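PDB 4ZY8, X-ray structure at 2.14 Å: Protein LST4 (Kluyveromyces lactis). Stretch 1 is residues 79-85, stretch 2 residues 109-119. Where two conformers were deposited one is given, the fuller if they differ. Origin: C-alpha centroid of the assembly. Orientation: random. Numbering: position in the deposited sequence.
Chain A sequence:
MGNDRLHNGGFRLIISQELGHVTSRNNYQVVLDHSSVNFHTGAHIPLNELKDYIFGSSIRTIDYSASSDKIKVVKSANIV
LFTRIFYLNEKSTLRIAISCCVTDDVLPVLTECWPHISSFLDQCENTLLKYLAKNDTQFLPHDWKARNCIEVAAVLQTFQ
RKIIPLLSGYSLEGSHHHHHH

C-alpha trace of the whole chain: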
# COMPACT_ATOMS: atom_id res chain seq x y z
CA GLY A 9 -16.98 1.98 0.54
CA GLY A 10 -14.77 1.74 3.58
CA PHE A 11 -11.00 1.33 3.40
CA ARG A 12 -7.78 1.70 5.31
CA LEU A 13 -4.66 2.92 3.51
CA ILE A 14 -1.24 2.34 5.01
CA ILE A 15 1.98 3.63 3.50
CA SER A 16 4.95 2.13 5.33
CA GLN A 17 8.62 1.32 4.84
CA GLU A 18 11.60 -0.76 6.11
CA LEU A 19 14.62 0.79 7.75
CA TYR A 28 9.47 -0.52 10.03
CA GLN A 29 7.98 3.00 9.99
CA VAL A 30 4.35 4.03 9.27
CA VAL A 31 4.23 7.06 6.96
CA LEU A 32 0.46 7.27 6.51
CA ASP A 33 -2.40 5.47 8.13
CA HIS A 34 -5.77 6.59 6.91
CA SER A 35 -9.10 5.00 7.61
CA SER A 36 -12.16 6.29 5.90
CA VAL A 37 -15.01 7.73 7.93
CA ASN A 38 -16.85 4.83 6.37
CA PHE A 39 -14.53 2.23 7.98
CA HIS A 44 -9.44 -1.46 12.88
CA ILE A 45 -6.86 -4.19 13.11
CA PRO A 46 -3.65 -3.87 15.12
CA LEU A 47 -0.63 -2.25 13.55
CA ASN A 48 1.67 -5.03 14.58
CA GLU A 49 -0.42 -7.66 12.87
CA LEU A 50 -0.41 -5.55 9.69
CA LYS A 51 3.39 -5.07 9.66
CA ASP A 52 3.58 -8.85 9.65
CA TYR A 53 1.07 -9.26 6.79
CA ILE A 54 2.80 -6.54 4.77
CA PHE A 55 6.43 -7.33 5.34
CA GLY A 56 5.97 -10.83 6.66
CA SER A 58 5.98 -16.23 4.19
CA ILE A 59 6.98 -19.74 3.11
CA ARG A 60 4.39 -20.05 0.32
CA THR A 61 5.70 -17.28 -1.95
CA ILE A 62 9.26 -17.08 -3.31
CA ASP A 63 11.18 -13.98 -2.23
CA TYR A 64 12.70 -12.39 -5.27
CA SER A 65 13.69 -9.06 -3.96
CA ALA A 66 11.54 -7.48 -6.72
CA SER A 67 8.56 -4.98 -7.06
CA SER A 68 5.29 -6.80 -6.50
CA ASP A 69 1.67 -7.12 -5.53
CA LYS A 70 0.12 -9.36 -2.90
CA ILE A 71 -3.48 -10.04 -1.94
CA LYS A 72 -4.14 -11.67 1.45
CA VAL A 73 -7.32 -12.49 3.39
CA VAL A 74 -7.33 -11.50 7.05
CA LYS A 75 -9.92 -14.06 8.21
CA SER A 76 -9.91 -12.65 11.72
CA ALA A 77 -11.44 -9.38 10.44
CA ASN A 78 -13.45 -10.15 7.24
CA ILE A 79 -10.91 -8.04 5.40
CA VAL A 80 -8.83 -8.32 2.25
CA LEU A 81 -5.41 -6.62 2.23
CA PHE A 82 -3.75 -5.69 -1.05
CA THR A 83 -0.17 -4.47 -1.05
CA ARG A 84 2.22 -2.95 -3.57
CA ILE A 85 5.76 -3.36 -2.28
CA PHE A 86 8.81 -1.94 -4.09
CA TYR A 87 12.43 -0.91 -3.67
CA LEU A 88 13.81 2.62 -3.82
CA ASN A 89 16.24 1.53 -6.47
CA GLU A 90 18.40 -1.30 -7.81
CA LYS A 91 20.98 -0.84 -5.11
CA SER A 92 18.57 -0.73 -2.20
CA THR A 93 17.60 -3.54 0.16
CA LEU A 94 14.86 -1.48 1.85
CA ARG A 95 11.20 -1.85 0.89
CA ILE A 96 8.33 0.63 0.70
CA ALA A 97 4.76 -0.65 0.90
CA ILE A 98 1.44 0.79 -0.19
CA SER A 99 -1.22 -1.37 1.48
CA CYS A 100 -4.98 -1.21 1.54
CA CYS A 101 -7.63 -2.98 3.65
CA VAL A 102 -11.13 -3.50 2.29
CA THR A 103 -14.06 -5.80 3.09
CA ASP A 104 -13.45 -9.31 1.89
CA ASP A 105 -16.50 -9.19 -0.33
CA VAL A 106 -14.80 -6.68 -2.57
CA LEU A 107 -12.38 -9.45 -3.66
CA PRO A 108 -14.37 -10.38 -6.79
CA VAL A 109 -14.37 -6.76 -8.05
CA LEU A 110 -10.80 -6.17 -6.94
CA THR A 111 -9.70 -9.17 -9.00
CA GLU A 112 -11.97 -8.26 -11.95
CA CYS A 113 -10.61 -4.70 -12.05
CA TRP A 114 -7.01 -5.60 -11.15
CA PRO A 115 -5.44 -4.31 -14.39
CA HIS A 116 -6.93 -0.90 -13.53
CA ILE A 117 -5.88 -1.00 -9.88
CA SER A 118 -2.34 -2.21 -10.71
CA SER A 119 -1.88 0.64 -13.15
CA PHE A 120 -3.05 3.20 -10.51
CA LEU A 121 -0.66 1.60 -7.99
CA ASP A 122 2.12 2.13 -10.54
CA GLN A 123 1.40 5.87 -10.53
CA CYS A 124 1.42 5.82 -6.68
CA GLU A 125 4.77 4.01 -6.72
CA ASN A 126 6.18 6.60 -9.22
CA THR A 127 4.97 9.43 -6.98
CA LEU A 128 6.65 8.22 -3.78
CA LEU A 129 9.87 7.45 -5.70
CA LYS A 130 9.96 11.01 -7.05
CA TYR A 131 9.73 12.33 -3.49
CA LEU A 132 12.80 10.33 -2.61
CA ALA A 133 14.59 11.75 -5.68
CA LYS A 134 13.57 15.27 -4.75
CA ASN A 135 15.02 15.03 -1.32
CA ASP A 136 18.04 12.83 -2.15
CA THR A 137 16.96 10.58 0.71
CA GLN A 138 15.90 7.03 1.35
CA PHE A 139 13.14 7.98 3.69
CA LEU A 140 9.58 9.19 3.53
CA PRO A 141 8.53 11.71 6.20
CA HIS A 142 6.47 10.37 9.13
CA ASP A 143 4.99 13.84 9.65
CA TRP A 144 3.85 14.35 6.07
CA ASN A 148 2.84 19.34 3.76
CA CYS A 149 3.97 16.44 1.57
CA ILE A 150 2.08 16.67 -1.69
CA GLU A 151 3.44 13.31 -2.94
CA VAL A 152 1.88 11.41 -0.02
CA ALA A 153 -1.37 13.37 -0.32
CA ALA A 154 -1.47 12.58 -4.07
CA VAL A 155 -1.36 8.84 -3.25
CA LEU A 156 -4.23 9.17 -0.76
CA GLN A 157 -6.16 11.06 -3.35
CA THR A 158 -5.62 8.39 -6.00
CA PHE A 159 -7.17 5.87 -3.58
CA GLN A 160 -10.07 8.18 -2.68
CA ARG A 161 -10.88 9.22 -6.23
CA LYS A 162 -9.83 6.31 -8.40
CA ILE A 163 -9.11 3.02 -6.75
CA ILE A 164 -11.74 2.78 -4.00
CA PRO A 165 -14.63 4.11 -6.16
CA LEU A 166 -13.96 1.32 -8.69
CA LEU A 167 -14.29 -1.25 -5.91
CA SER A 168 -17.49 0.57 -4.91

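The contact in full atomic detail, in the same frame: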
# COMPACT_ATOMS: atom_id res chain seq x y z
N ILE A 79 -11.58 -9.07 6.16
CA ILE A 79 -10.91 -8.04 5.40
C ILE A 79 -9.96 -8.64 4.37
O ILE A 79 -9.35 -9.67 4.60
CB ILE A 79 -10.17 -7.08 6.38
CG1 ILE A 79 -11.13 -5.98 6.85
CG2 ILE A 79 -8.93 -6.50 5.75
CD1 ILE A 79 -10.56 -5.06 7.88
N VAL A 80 -9.85 -7.98 3.22
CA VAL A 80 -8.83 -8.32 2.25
C VAL A 80 -7.79 -7.21 2.24
O VAL A 80 -8.14 -6.04 2.28
CB VAL A 80 -9.44 -8.55 0.85
CG1 VAL A 80 -8.55 -8.02 -0.23
CG2 VAL A 80 -9.74 -10.02 0.64
N LEU A 81 -6.51 -7.58 2.24
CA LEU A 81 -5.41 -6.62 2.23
C LEU A 81 -4.64 -6.72 0.92
O LEU A 81 -4.13 -7.80 0.61
CB LEU A 81 -4.49 -6.86 3.43
CG LEU A 81 -3.22 -6.01 3.61
CD1 LEU A 81 -3.59 -4.59 4.02
CD2 LEU A 81 -2.29 -6.62 4.66
N PHE A 82 -4.59 -5.65 0.13
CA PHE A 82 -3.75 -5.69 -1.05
C PHE A 82 -2.60 -4.69 -0.95
O PHE A 82 -2.78 -3.54 -0.56
CB PHE A 82 -4.56 -5.51 -2.35
CG PHE A 82 -5.33 -4.20 -2.48
CD1 PHE A 82 -4.83 -3.15 -3.23
CD2 PHE A 82 -6.59 -4.06 -1.91
CE1 PHE A 82 -5.55 -1.96 -3.39
CE2 PHE A 82 -7.33 -2.88 -2.06
CZ PHE A 82 -6.81 -1.83 -2.81
N THR A 83 -1.41 -5.18 -1.29
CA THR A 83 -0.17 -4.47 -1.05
C THR A 83 0.72 -4.38 -2.28
O THR A 83 1.04 -5.39 -2.90
CB THR A 83 0.66 -5.17 0.07
OG1 THR A 83 -0.05 -5.12 1.30
CG2 THR A 83 2.02 -4.49 0.27
N ARG A 84 1.15 -3.17 -2.61
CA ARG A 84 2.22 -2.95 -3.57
C ARG A 84 3.50 -2.72 -2.79
O ARG A 84 3.59 -1.78 -2.00
CB ARG A 84 1.92 -1.75 -4.46
CG ARG A 84 3.12 -1.13 -5.21
CD ARG A 84 3.69 -2.06 -6.30
NE ARG A 84 2.67 -2.52 -7.25
CZ ARG A 84 2.39 -1.96 -8.43
NH1 ARG A 84 3.05 -0.89 -8.87
NH2 ARG A 84 1.44 -2.50 -9.19
N ILE A 85 4.52 -3.55 -3.02
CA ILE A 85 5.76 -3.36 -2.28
C ILE A 85 6.88 -3.21 -3.32
O ILE A 85 6.88 -3.88 -4.33
CB ILE A 85 5.98 -4.52 -1.27
CG1 ILE A 85 7.13 -4.24 -0.32
CG2 ILE A 85 6.11 -5.88 -1.97
CD1 ILE A 85 7.06 -5.13 0.91
N VAL A 109 -14.53 -7.98 -7.25
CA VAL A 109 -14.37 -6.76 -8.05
C VAL A 109 -12.90 -6.35 -8.14
O VAL A 109 -12.39 -5.97 -9.20
CB VAL A 109 -15.20 -5.61 -7.46
CG1 VAL A 109 -15.03 -4.36 -8.30
CG2 VAL A 109 -16.68 -6.01 -7.41
N LEU A 110 -12.21 -6.45 -7.01
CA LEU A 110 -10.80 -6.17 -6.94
C LEU A 110 -10.05 -7.03 -7.96
O LEU A 110 -9.17 -6.53 -8.64
CB LEU A 110 -10.27 -6.41 -5.52
CG LEU A 110 -8.78 -6.17 -5.34
CD1 LEU A 110 -8.43 -4.70 -5.60
CD2 LEU A 110 -8.31 -6.61 -3.96
N THR A 111 -10.42 -8.30 -8.08
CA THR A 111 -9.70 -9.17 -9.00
C THR A 111 -10.18 -8.91 -10.44
O THR A 111 -9.37 -8.89 -11.37
CB THR A 111 -9.82 -10.69 -8.60
OG1 THR A 111 -11.19 -11.07 -8.45
CG2 THR A 111 -9.11 -10.94 -7.28
N GLU A 112 -11.46 -8.60 -10.62
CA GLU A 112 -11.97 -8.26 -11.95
C GLU A 112 -11.35 -6.98 -12.51
O GLU A 112 -11.07 -6.88 -13.70
CB GLU A 112 -13.50 -8.07 -11.92
CG GLU A 112 -14.29 -9.36 -11.97
CD GLU A 112 -15.74 -9.15 -11.58
OE1 GLU A 112 -16.10 -7.99 -11.25
OE2 GLU A 112 -16.51 -10.14 -11.58
N CYS A 113 -11.13 -6.00 -11.64
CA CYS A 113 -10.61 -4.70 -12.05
C CYS A 113 -9.10 -4.58 -11.88
O CYS A 113 -8.56 -3.50 -12.05
CB CYS A 113 -11.29 -3.57 -11.24
SG CYS A 113 -13.03 -3.24 -11.69
N TRP A 114 -8.43 -5.68 -11.53
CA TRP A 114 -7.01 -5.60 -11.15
C TRP A 114 -6.11 -4.87 -12.17
O TRP A 114 -5.21 -4.14 -11.76
CB TRP A 114 -6.41 -6.99 -10.90
CG TRP A 114 -5.01 -6.84 -10.38
CD1 TRP A 114 -3.85 -7.11 -11.05
CD2 TRP A 114 -4.63 -6.29 -9.11
NE1 TRP A 114 -2.77 -6.79 -10.26
CE2 TRP A 114 -3.22 -6.28 -9.07
CE3 TRP A 114 -5.34 -5.80 -8.01
CZ2 TRP A 114 -2.51 -5.82 -7.96
CZ3 TRP A 114 -4.63 -5.35 -6.91
CH2 TRP A 114 -3.23 -5.37 -6.89
N PRO A 115 -6.32 -5.08 -13.48
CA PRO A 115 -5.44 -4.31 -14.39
C PRO A 115 -5.58 -2.80 -14.20
O PRO A 115 -4.63 -2.07 -14.42
CB PRO A 115 -5.92 -4.72 -15.78
CG PRO A 115 -6.55 -6.06 -15.57
CD PRO A 115 -7.20 -5.98 -14.23
N HIS A 116 -6.77 -2.33 -13.82
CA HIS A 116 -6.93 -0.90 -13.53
C HIS A 116 -6.22 -0.51 -12.24
O HIS A 116 -5.47 0.44 -12.21
CB HIS A 116 -8.40 -0.52 -13.43
CG HIS A 116 -9.15 -0.61 -14.74
ND1 HIS A 116 -9.94 -1.70 -15.06
CD2 HIS A 116 -9.23 0.24 -15.77
CE1 HIS A 116 -10.47 -1.49 -16.26
NE2 HIS A 116 -10.07 -0.33 -16.71
N ILE A 117 -6.44 -1.29 -11.19
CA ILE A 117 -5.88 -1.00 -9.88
C ILE A 117 -4.35 -1.02 -9.95
O ILE A 117 -3.70 -0.08 -9.50
CB ILE A 117 -6.35 -2.01 -8.82
CG1 ILE A 117 -7.88 -2.16 -8.82
CG2 ILE A 117 -5.77 -1.67 -7.43
CD1 ILE A 117 -8.62 -0.88 -8.77
N SER A 118 -3.79 -2.05 -10.57
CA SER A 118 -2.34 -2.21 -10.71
C SER A 118 -1.70 -1.03 -11.43
O SER A 118 -0.64 -0.54 -11.04
CB SER A 118 -2.02 -3.49 -11.48
OG SER A 118 -0.63 -3.58 -11.69
N SER A 119 -2.37 -0.55 -12.46
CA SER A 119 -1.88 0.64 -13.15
C SER A 119 -1.94 1.91 -12.25
O SER A 119 -1.05 2.76 -12.29
CB SER A 119 -2.66 0.83 -14.45
OG SER A 119 -2.26 2.02 -15.10

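Strand 79-85 meets the helical stretch through alternate residues: Val 80, Phe 82 and Arg 84 point their CA-to-CB bonds toward it, while Leu 81 and Thr 83 point away. The contact is modest, 264 Å² in all, and Phe 82 gives the largest share. With chi1 at 60° (p) and chi2 at 100°, its ring lies among three helical side chains. Leu 110, in the t,p rotamer, sets CD1 over one face, 4.1 Å from the Phe 82 ring centroid and 11° off the normal, a CH-pi contact. Its other methyl bridges two strand residues: Leu 110 CD2 lies 3.7 Å from Phe 82 CD2 and 4.0 Å from Val 80 CG1. Both Leu 110 methyls lie on the same side of the Phe 82 ring, CD1 over its centre and CD2 out toward Val 80, so one leucine packs against two strand residues.

Farther along, Ile 117 CG2 comes to 4.1 Å from Phe 82 CE1. Trp 114 starts sideways, but chi1 t carries its indole inward, so that CZ3 sits 4.3 Å from Phe 82 CD1, which lies at the indole edge.

The polar end belongs to Arg 84. Its t,p,p chain reaches Ser 118, where NH2 donates a weak hydrogen bond to Ser 118 O (3.4 Å, 136°). The guanidinium is also bonded elsewhere in the structure, which helps a buried charge.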